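Local coordinates for protein NADH dehydrogenase (Methanothermobacter marburgensis, PDB 4R81) that binds flavin mononucleotide and probably uses it to pass electrons from NADH or NADPH to quinones, at residues 72-75 and 76-80. Numbering follows the deposited sequence.
Sequences VMEE and HERIG
Two neighbouring glutamates, Glu74 and Glu75, hold the guanidinium of Arg78 in different ways. Glu74 OE2 sits at its edge, 14° out of the plane, and takes a hydrogen bond from Arg78 NE at 2.6 Å through its anti lone pair; a weak second bond comes from Arg78 NH2. The carboxylate and guanidinium planes stand 89° apart and use of the anti lone pair turns OE1 away, which leaves OE2 alone to make the pair. A bend at chi2 (73°) turns the Glu74 carboxylate toward Arg78, whose chain, extended from CG to NE, brings the guanidinium alongside. Glu75 OE2 instead lies over a guanidinium face, 3.4 Å from Arg78 NH1 with no N-H aimed at it, which makes this link purely electrostatic. Tyr7 OH, on strand 5-10, is hydrogen-bonded to both Glu75 OE1 and Arg78 NH1; with Trp103 NE1 it satisfies OE1 of this buried glutamate. Two residues earlier, Val72 CG1 packs over a face of the His76 ring, 3.9 Å from its centroid, in a CH-pi contact; His76 NE2 is hydrogen-bonded to Val107 O. Beneath the side chains, i to i+4 backbone bonds run from His76 N to Val72 O (3.0 Å) through Ile79 N to Glu75 O (2.9 Å). Glu74, Glu75 and Arg78 thus form an i/i+4 and i/i+3 salt-bridge network on one helix, which Tyr7 ties to the parallel sheet of the flavodoxin-like fold.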
ATOM      1  N   VAL A  72       9.750  14.959  -7.783  1.00 24.17           N
ATOM      2  CA  VAL A  72      10.585  14.075  -6.974  1.00 23.78           C
ATOM      3  C   VAL A  72      11.827  14.810  -6.455  1.00 23.78           C
ATOM      4  O   VAL A  72      12.196  14.673  -5.283  1.00 24.17           O
ATOM      5  CB  VAL A  72      10.983  12.798  -7.752  1.00 22.55           C
ATOM      6  CG1 VAL A  72      11.964  11.960  -6.946  1.00 23.02           C
ATOM      7  CG2 VAL A  72       9.740  11.980  -8.085  1.00 22.04           C
ATOM      8  N   MET A  73      12.450  15.609  -7.321  1.00 24.44           N
ATOM      9  CA  MET A  73      13.611  16.407  -6.926  1.00 25.42           C
ATOM     10  C   MET A  73      13.267  17.340  -5.766  1.00 25.54           C
ATOM     11  O   MET A  73      14.053  17.497  -4.827  1.00 26.32           O
ATOM     12  CB  MET A  73      14.155  17.207  -8.115  1.00 26.88           C
ATOM     13  CG  MET A  73      14.624  16.342  -9.266  1.00 30.64           C
ATOM     14  SD  MET A  73      15.273  17.302 -10.645  1.00 35.50           S
ATOM     15  CE  MET A  73      16.808  17.891  -9.933  1.00 35.74           C
ATOM     16  N   GLU A  74      12.083  17.942  -5.827  1.00 25.78           N
ATOM     17  CA  GLU A  74      11.611  18.822  -4.761  1.00 26.11           C
ATOM     18  C   GLU A  74      11.426  18.068  -3.445  1.00 23.56           C
ATOM     19  O   GLU A  74      11.743  18.591  -2.378  1.00 23.63           O
ATOM     20  CB  GLU A  74      10.304  19.520  -5.167  1.00 28.79           C
ATOM     21  CG  GLU A  74       9.537  20.160  -4.013  1.00 31.69           C
ATOM     22  CD  GLU A  74      10.193  21.424  -3.480  1.00 35.50           C
ATOM     23  OE1 GLU A  74      11.078  21.981  -4.173  1.00 36.80           O
ATOM     24  OE2 GLU A  74       9.815  21.867  -2.370  1.00 37.04           O
ATOM     25  N   GLU A  75      10.919  16.840  -3.518  1.00 21.72           N
ATOM     26  CA  GLU A  75      10.772  16.032  -2.309  1.00 21.21           C
ATOM     27  C   GLU A  75      12.137  15.729  -1.696  1.00 22.54           C
ATOM     28  O   GLU A  75      12.306  15.780  -0.474  1.00 22.66           O
ATOM     29  CB  GLU A  75       9.998  14.740  -2.597  1.00 21.43           C
ATOM     30  CG  GLU A  75       8.541  14.981  -2.988  1.00 21.72           C
ATOM     31  CD  GLU A  75       7.779  15.770  -1.938  1.00 21.50           C
ATOM     32  OE1 GLU A  75       7.607  15.255  -0.804  1.00 20.70           O
ATOM     33  OE2 GLU A  75       7.363  16.920  -2.239  1.00 20.45           O
ATOM     34  N   HIS A  76      13.115  15.433  -2.546  1.00 22.60           N
ATOM     35  CA  HIS A  76      14.458  15.146  -2.061  1.00 22.18           C
ATOM     36  C   HIS A  76      15.080  16.372  -1.384  1.00 23.98           C
ATOM     37  O   HIS A  76      15.789  16.236  -0.389  1.00 25.11           O
ATOM     38  CB  HIS A  76      15.342  14.611  -3.189  1.00 22.48           C
ATOM     39  CG  HIS A  76      14.933  13.257  -3.676  1.00 22.29           C
ATOM     40  ND1 HIS A  76      15.616  12.579  -4.665  1.00 22.58           N
ATOM     41  CD2 HIS A  76      13.915  12.446  -3.301  1.00 22.44           C
ATOM     42  CE1 HIS A  76      15.029  11.417  -4.885  1.00 21.80           C
ATOM     43  NE2 HIS A  76      13.993  11.310  -4.072  1.00 21.73           N
ATOM     44  N   GLU A  77      14.802  17.562  -1.911  1.00 24.86           N
ATOM     45  CA  GLU A  77      15.264  18.793  -1.269  1.00 26.00           C
ATOM     46  C   GLU A  77      14.624  18.985   0.104  1.00 25.19           C
ATOM     47  O   GLU A  77      15.301  19.350   1.069  1.00 24.70           O
ATOM     48  CB  GLU A  77      14.973  20.007  -2.148  1.00 31.28           C
ATOM     49  CG  GLU A  77      15.776  20.063  -3.427  1.00 35.92           C
ATOM     50  CD  GLU A  77      15.695  21.425  -4.089  1.00 40.85           C
ATOM     51  OE1 GLU A  77      15.639  22.437  -3.354  1.00 42.42           O
ATOM     52  OE2 GLU A  77      15.685  21.483  -5.339  1.00 43.41           O
ATOM     53  N   ARG A  78      13.320  18.745   0.184  1.00 23.63           N
ATOM     54  CA  ARG A  78      12.597  18.852   1.452  1.00 23.08           C
ATOM     55  C   ARG A  78      13.144  17.886   2.501  1.00 22.93           C
ATOM     56  O   ARG A  78      13.348  18.264   3.659  1.00 22.60           O
ATOM     57  CB  ARG A  78      11.100  18.618   1.229  1.00 22.43           C
ATOM     58  CG  ARG A  78      10.444  19.717   0.403  1.00 24.39           C
ATOM     59  CD  ARG A  78       9.013  19.373   0.020  1.00 25.38           C
ATOM     60  NE  ARG A  78       8.398  20.424  -0.785  1.00 27.90           N
ATOM     61  CZ  ARG A  78       7.096  20.509  -1.034  1.00 29.52           C
ATOM     62  NH1 ARG A  78       6.263  19.613  -0.522  1.00 30.36           N
ATOM     63  NH2 ARG A  78       6.624  21.499  -1.777  1.00 30.12           N
ATOM     64  N   ILE A  79      13.382  16.644   2.091  1.00 22.72           N
ATOM     65  CA  ILE A  79      13.993  15.650   2.973  1.00 21.94           C
ATOM     66  C   ILE A  79      15.409  16.081   3.372  1.00 24.04           C
ATOM     67  O   ILE A  79      15.828  15.911   4.529  1.00 23.65           O
ATOM     68  CB  ILE A  79      14.010  14.260   2.300  1.00 20.74           C
ATOM     69  CG1 ILE A  79      12.576  13.815   1.998  1.00 19.86           C
ATOM     70  CG2 ILE A  79      14.733  13.238   3.170  1.00 21.12           C
ATOM     71  CD1 ILE A  79      12.472  12.585   1.103  1.00 20.18           C
ATOM     72  N   GLY A  80      16.138  16.655   2.420  1.00 24.97           N
ATOM     73  CA  GLY A  80      17.498  17.097   2.674  1.00 24.31           C
ATOM     74  C   GLY A  80      17.614  18.147   3.763  1.00 26.10           C
ATOM     75  O   GLY A  80      18.625  18.204   4.464  1.00 27.59           O
TER